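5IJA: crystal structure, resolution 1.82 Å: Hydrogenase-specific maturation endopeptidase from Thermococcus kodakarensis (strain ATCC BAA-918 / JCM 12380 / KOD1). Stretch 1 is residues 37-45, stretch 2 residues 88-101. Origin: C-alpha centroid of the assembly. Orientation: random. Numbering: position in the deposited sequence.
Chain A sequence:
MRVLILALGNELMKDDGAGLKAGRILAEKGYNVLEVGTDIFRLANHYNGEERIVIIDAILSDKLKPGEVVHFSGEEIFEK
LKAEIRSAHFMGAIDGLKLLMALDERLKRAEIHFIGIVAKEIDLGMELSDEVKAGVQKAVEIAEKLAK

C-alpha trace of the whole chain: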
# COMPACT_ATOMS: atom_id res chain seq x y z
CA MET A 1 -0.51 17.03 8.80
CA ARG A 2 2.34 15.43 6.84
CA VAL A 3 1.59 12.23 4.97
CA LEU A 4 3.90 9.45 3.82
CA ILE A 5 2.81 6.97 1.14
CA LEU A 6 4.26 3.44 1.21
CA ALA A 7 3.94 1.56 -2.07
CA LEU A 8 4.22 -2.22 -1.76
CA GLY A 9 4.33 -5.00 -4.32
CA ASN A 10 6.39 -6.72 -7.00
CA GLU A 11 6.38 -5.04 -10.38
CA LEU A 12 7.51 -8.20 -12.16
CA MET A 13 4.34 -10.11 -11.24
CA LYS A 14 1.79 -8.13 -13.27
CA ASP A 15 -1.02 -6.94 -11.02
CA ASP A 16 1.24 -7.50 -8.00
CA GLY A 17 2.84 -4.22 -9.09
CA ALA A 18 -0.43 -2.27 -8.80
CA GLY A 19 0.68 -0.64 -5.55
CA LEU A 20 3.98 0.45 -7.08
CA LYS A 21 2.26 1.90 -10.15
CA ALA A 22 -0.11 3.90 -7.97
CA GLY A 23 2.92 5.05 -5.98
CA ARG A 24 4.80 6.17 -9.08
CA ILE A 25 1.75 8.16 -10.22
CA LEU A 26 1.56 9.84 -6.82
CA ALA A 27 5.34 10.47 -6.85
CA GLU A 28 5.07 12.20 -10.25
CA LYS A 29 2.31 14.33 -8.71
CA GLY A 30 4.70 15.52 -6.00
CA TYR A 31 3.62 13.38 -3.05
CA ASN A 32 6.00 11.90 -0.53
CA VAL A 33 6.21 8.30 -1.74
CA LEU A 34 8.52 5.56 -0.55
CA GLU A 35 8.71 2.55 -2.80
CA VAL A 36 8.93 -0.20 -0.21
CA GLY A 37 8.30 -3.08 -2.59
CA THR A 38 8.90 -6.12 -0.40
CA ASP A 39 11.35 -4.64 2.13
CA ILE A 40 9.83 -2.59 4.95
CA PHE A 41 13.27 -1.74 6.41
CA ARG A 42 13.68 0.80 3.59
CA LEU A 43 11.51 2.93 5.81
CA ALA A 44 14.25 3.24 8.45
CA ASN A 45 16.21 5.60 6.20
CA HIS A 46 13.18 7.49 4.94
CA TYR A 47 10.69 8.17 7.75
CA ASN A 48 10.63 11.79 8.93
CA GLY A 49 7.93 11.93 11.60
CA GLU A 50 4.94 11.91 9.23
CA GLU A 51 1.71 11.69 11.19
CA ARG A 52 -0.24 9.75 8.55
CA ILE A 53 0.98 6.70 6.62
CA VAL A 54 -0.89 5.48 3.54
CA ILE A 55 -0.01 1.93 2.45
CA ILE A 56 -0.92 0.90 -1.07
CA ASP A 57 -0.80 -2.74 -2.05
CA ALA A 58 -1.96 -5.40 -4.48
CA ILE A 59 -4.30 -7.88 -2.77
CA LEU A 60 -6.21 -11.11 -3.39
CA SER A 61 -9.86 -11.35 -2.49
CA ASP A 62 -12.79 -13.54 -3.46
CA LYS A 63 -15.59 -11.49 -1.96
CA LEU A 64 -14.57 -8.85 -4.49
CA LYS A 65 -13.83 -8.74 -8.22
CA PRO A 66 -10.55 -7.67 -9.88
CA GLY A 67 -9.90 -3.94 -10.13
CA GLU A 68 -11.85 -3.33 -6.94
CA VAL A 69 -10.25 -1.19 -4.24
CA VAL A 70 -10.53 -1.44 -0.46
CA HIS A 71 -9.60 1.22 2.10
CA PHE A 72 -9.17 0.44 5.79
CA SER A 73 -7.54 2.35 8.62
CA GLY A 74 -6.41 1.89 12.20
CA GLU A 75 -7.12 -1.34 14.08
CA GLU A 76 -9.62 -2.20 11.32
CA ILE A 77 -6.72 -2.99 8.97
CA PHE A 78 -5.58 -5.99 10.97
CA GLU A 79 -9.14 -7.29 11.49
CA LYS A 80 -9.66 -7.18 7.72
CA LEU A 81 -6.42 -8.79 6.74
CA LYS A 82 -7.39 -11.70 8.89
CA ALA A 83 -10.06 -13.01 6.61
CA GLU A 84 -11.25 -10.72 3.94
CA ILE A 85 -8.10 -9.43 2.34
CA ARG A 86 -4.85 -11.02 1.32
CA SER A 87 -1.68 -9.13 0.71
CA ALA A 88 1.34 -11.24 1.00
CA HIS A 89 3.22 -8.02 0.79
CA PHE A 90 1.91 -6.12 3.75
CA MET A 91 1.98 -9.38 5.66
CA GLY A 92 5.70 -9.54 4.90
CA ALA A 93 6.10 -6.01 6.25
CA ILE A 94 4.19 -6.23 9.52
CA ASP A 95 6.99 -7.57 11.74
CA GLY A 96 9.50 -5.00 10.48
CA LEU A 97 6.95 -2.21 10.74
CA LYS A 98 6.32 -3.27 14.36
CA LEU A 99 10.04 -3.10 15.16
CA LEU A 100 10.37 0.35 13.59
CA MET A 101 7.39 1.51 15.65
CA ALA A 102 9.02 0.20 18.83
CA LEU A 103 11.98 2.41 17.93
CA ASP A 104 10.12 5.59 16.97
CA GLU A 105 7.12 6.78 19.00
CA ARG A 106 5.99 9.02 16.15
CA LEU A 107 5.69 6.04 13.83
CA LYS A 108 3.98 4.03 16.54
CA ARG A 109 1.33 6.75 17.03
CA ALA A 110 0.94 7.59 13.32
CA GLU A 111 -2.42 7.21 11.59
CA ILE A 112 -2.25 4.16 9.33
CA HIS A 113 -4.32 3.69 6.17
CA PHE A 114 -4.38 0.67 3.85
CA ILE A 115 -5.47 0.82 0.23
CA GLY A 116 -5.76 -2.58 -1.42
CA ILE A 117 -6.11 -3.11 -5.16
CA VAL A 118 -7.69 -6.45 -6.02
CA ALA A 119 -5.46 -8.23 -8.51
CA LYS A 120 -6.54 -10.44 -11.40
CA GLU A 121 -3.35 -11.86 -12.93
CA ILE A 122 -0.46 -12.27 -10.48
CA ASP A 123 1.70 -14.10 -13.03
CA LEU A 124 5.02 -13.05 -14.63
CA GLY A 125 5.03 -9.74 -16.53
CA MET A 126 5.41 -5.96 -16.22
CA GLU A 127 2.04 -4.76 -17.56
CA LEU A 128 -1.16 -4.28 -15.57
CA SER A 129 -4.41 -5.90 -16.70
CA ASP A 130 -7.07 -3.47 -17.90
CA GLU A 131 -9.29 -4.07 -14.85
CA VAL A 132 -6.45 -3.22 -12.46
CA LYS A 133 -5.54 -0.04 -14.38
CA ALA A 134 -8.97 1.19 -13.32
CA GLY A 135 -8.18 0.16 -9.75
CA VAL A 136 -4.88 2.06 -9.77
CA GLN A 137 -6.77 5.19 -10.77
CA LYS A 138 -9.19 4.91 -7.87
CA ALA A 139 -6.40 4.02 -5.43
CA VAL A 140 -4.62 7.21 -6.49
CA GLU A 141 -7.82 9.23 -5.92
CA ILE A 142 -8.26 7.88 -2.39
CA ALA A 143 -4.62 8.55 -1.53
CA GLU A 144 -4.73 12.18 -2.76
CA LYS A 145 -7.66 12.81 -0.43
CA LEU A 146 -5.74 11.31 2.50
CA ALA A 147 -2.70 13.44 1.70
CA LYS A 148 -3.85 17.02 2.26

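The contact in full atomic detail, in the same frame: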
# COMPACT_ATOMS: atom_id res chain seq x y z
N GLY A 37 8.26 -1.81 -1.89
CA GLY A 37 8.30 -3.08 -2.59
C GLY A 37 8.01 -4.23 -1.65
O GLY A 37 6.86 -4.43 -1.25
N THR A 38 9.05 -4.99 -1.30
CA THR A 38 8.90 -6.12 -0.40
C THR A 38 9.83 -6.02 0.81
O THR A 38 10.04 -7.00 1.51
CB THR A 38 9.17 -7.47 -1.11
OG1 THR A 38 10.47 -7.45 -1.70
CG2 THR A 38 8.12 -7.74 -2.20
N ASP A 39 10.37 -4.83 1.06
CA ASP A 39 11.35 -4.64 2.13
C ASP A 39 11.03 -3.44 3.02
O ASP A 39 11.46 -2.33 2.74
CB ASP A 39 12.75 -4.48 1.54
CG ASP A 39 13.82 -4.33 2.62
OD1 ASP A 39 13.55 -4.64 3.80
OD2 ASP A 39 14.95 -3.92 2.27
N ILE A 40 10.31 -3.68 4.11
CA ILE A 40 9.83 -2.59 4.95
C ILE A 40 10.99 -1.81 5.61
O ILE A 40 10.83 -0.65 5.98
CB ILE A 40 8.85 -3.13 6.02
CG1 ILE A 40 8.12 -1.98 6.70
CG2 ILE A 40 9.57 -4.01 7.02
CD1 ILE A 40 7.37 -1.11 5.72
N PHE A 41 12.17 -2.41 5.72
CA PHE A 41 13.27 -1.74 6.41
C PHE A 41 13.84 -0.56 5.61
O PHE A 41 14.65 0.22 6.13
CB PHE A 41 14.36 -2.75 6.77
CG PHE A 41 13.96 -3.67 7.90
CD1 PHE A 41 13.48 -3.14 9.09
CD2 PHE A 41 14.01 -5.04 7.75
CE1 PHE A 41 13.10 -3.97 10.13
CE2 PHE A 41 13.62 -5.88 8.78
CZ PHE A 41 13.16 -5.35 9.97
N ARG A 42 13.41 -0.42 4.36
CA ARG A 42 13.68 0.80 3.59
C ARG A 42 13.14 2.04 4.29
O ARG A 42 13.61 3.15 4.09
CB ARG A 42 13.08 0.71 2.19
CG ARG A 42 13.69 -0.38 1.31
CD ARG A 42 13.28 -0.20 -0.14
NE ARG A 42 14.00 -1.11 -1.03
CZ ARG A 42 13.74 -1.26 -2.33
NH1 ARG A 42 12.76 -0.55 -2.89
NH2 ARG A 42 14.45 -2.11 -3.06
N LEU A 43 12.12 1.83 5.12
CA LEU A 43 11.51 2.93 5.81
C LEU A 43 12.43 3.54 6.87
O LEU A 43 12.29 4.71 7.23
CB LEU A 43 10.21 2.44 6.45
CG LEU A 43 9.37 3.44 7.25
CD1 LEU A 43 8.91 4.63 6.42
CD2 LEU A 43 8.19 2.68 7.79
N ALA A 44 13.34 2.74 7.41
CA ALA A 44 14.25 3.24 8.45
C ALA A 44 14.97 4.51 7.99
O ALA A 44 15.04 5.51 8.71
CB ALA A 44 15.25 2.16 8.84
N ASN A 45 15.46 4.47 6.75
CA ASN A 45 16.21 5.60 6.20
C ASN A 45 15.34 6.75 5.72
O ASN A 45 15.84 7.85 5.45
CB ASN A 45 17.09 5.11 5.05
CG ASN A 45 18.20 4.21 5.51
OD1 ASN A 45 18.83 4.47 6.53
ND2 ASN A 45 18.46 3.14 4.76
N ALA A 88 0.15 -10.56 0.56
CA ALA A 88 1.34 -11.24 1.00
C ALA A 88 2.30 -10.14 1.38
O ALA A 88 3.08 -10.30 2.29
CB ALA A 88 1.91 -12.08 -0.12
N HIS A 89 2.27 -9.06 0.62
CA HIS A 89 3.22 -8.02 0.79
C HIS A 89 3.15 -7.28 2.10
O HIS A 89 4.12 -7.20 2.78
CB HIS A 89 3.03 -7.01 -0.31
CG HIS A 89 2.98 -7.59 -1.67
ND1 HIS A 89 4.09 -8.06 -2.31
CD2 HIS A 89 1.96 -7.73 -2.54
CE1 HIS A 89 3.76 -8.49 -3.51
NE2 HIS A 89 2.47 -8.30 -3.67
N PHE A 90 1.98 -6.82 2.50
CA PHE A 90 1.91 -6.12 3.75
C PHE A 90 2.21 -7.12 4.83
O PHE A 90 2.91 -6.82 5.75
CB PHE A 90 0.59 -5.41 3.97
CG PHE A 90 0.58 -4.54 5.18
CD1 PHE A 90 1.58 -3.63 5.38
CD2 PHE A 90 -0.38 -4.65 6.12
CE1 PHE A 90 1.59 -2.83 6.48
CE2 PHE A 90 -0.38 -3.87 7.23
CZ PHE A 90 0.60 -2.95 7.41
N MET A 91 1.70 -8.33 4.69
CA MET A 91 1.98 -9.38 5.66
C MET A 91 3.48 -9.57 5.88
O MET A 91 3.92 -9.83 7.00
CB MET A 91 1.35 -10.71 5.21
CG MET A 91 -0.16 -10.72 5.21
SD MET A 91 -0.90 -10.27 6.77
CE MET A 91 -0.17 -11.49 7.85
N GLY A 92 4.25 -9.41 4.82
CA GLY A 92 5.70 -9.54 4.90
C GLY A 92 6.36 -8.35 5.56
O GLY A 92 7.54 -8.41 5.91
N ALA A 93 5.59 -7.28 5.74
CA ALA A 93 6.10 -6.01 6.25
C ALA A 93 5.75 -5.78 7.71
O ALA A 93 6.36 -4.94 8.38
CB ALA A 93 5.57 -4.87 5.41
N ILE A 94 4.74 -6.49 8.19
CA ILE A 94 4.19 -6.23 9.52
C ILE A 94 5.23 -6.31 10.64
O ILE A 94 5.28 -5.43 11.49
CB ILE A 94 3.04 -7.21 9.85
CG1 ILE A 94 1.78 -6.80 9.09
CG2 ILE A 94 2.76 -7.23 11.35
CD1 ILE A 94 0.57 -7.60 9.46
N ASP A 95 6.04 -7.36 10.65
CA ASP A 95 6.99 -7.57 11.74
C ASP A 95 8.02 -6.43 11.78
O ASP A 95 8.31 -5.87 12.84
CB ASP A 95 7.69 -8.93 11.58
CG ASP A 95 6.86 -10.09 12.14
OD1 ASP A 95 5.71 -9.85 12.58
OD2 ASP A 95 7.34 -11.24 12.13
N GLY A 96 8.52 -6.06 10.61
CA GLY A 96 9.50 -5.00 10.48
C GLY A 96 8.87 -3.66 10.81
O GLY A 96 9.50 -2.80 11.43
N LEU A 97 7.62 -3.46 10.40
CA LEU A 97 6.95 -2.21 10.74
C LEU A 97 6.79 -2.12 12.25
O LEU A 97 6.97 -1.04 12.82
CB LEU A 97 5.59 -2.09 10.06
CG LEU A 97 4.85 -0.77 10.30
CD1 LEU A 97 5.66 0.42 9.73
CD2 LEU A 97 3.46 -0.84 9.68
N LYS A 98 6.46 -3.24 12.90
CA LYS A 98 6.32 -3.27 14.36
C LYS A 98 7.61 -2.89 15.07
O LYS A 98 7.59 -2.14 16.04
CB LYS A 98 5.89 -4.66 14.86
CG LYS A 98 4.50 -5.12 14.46
CD LYS A 98 3.43 -4.17 14.95
CE LYS A 98 2.13 -4.42 14.21
NZ LYS A 98 2.30 -4.28 12.73
N LEU A 99 8.73 -3.41 14.58
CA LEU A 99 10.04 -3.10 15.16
C LEU A 99 10.35 -1.61 15.01
O LEU A 99 10.80 -0.97 15.96
CB LEU A 99 11.15 -3.93 14.50
CG LEU A 99 12.60 -3.66 14.93
CD1 LEU A 99 12.73 -3.83 16.42
CD2 LEU A 99 13.55 -4.58 14.20
N LEU A 100 10.11 -1.07 13.81
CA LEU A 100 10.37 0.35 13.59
C LEU A 100 9.48 1.23 14.47
O LEU A 100 9.91 2.28 14.90
CB LEU A 100 10.18 0.72 12.13
CG LEU A 100 11.21 0.04 11.23
CD1 LEU A 100 10.86 0.30 9.76
CD2 LEU A 100 12.58 0.59 11.56
N MET A 101 8.25 0.80 14.71
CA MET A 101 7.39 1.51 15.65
C MET A 101 7.89 1.45 17.09
O MET A 101 7.76 2.43 17.82
CB MET A 101 5.97 0.96 15.58
CG MET A 101 5.24 1.30 14.30
SD MET A 101 3.60 0.55 14.24
CE MET A 101 2.83 1.61 13.03
O HOH W 1 9.20 -6.33 4.18

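How do the two backbones lie against each other? Stretch 2 is a helix, kinked where the N atoms of Asp95 and Gly96 find no bond to the preceding turn, and stretch 1 runs along it in the same sequence sense: Thr38 lies nearest His89, Ile40 nearest Ala93 and Ala44 nearest Leu100. No direct hydrogen bond joins them, so the contact rests on apolar packing and one water.

What holds the start of stretch 1? The methyl CG2 of Thr38 sits 4.0 Å from ND1 of His89, at the edge of the ring, a van der Waals touch. The water supplies the polar link: the water O lies 2.9 Å from Thr38 O, 3.2 Å from Gly92 O and 2.9 Å from Ile40 N, donating to the two carbonyls and accepting from the amide, thereby bridging backbone groups that do not meet directly.

Why does Ile40 fit so closely at the kink? Its side chain points toward the helix, with CB 3.8 Å from Ala93 CB and CG2 3.6 Å from Gly96 CA. Gly96 has no side chain, and a CB there would fall about 2.3 Å from Ile40 CG2, a clash. Farther along, Ile40 CG1 lies 4.2 Å from Leu97 CB.

What does Phe41 add? Its N bonds to Asp39 OD1 within stretch 1, while its ring also reaches the same glycine obliquely, CZ lying 3.7 Å from Gly96 CA. Ring atom CE1 also reaches Leu99 CD2 at 4.1 Å, an oblique approach.

How does the contact finish? Leu43 points toward the helix, bringing CD2 within 3.9 Å of Leu97 CD1 and CB within 4.0 Å of Leu100 CD1. Ala44 CB then meets Leu100 CD2 at 4.1 Å. Leu100 thus meets four residues of stretch 1, Ile40, Phe41, Leu43 and Ala44, covering part of its apolar surface.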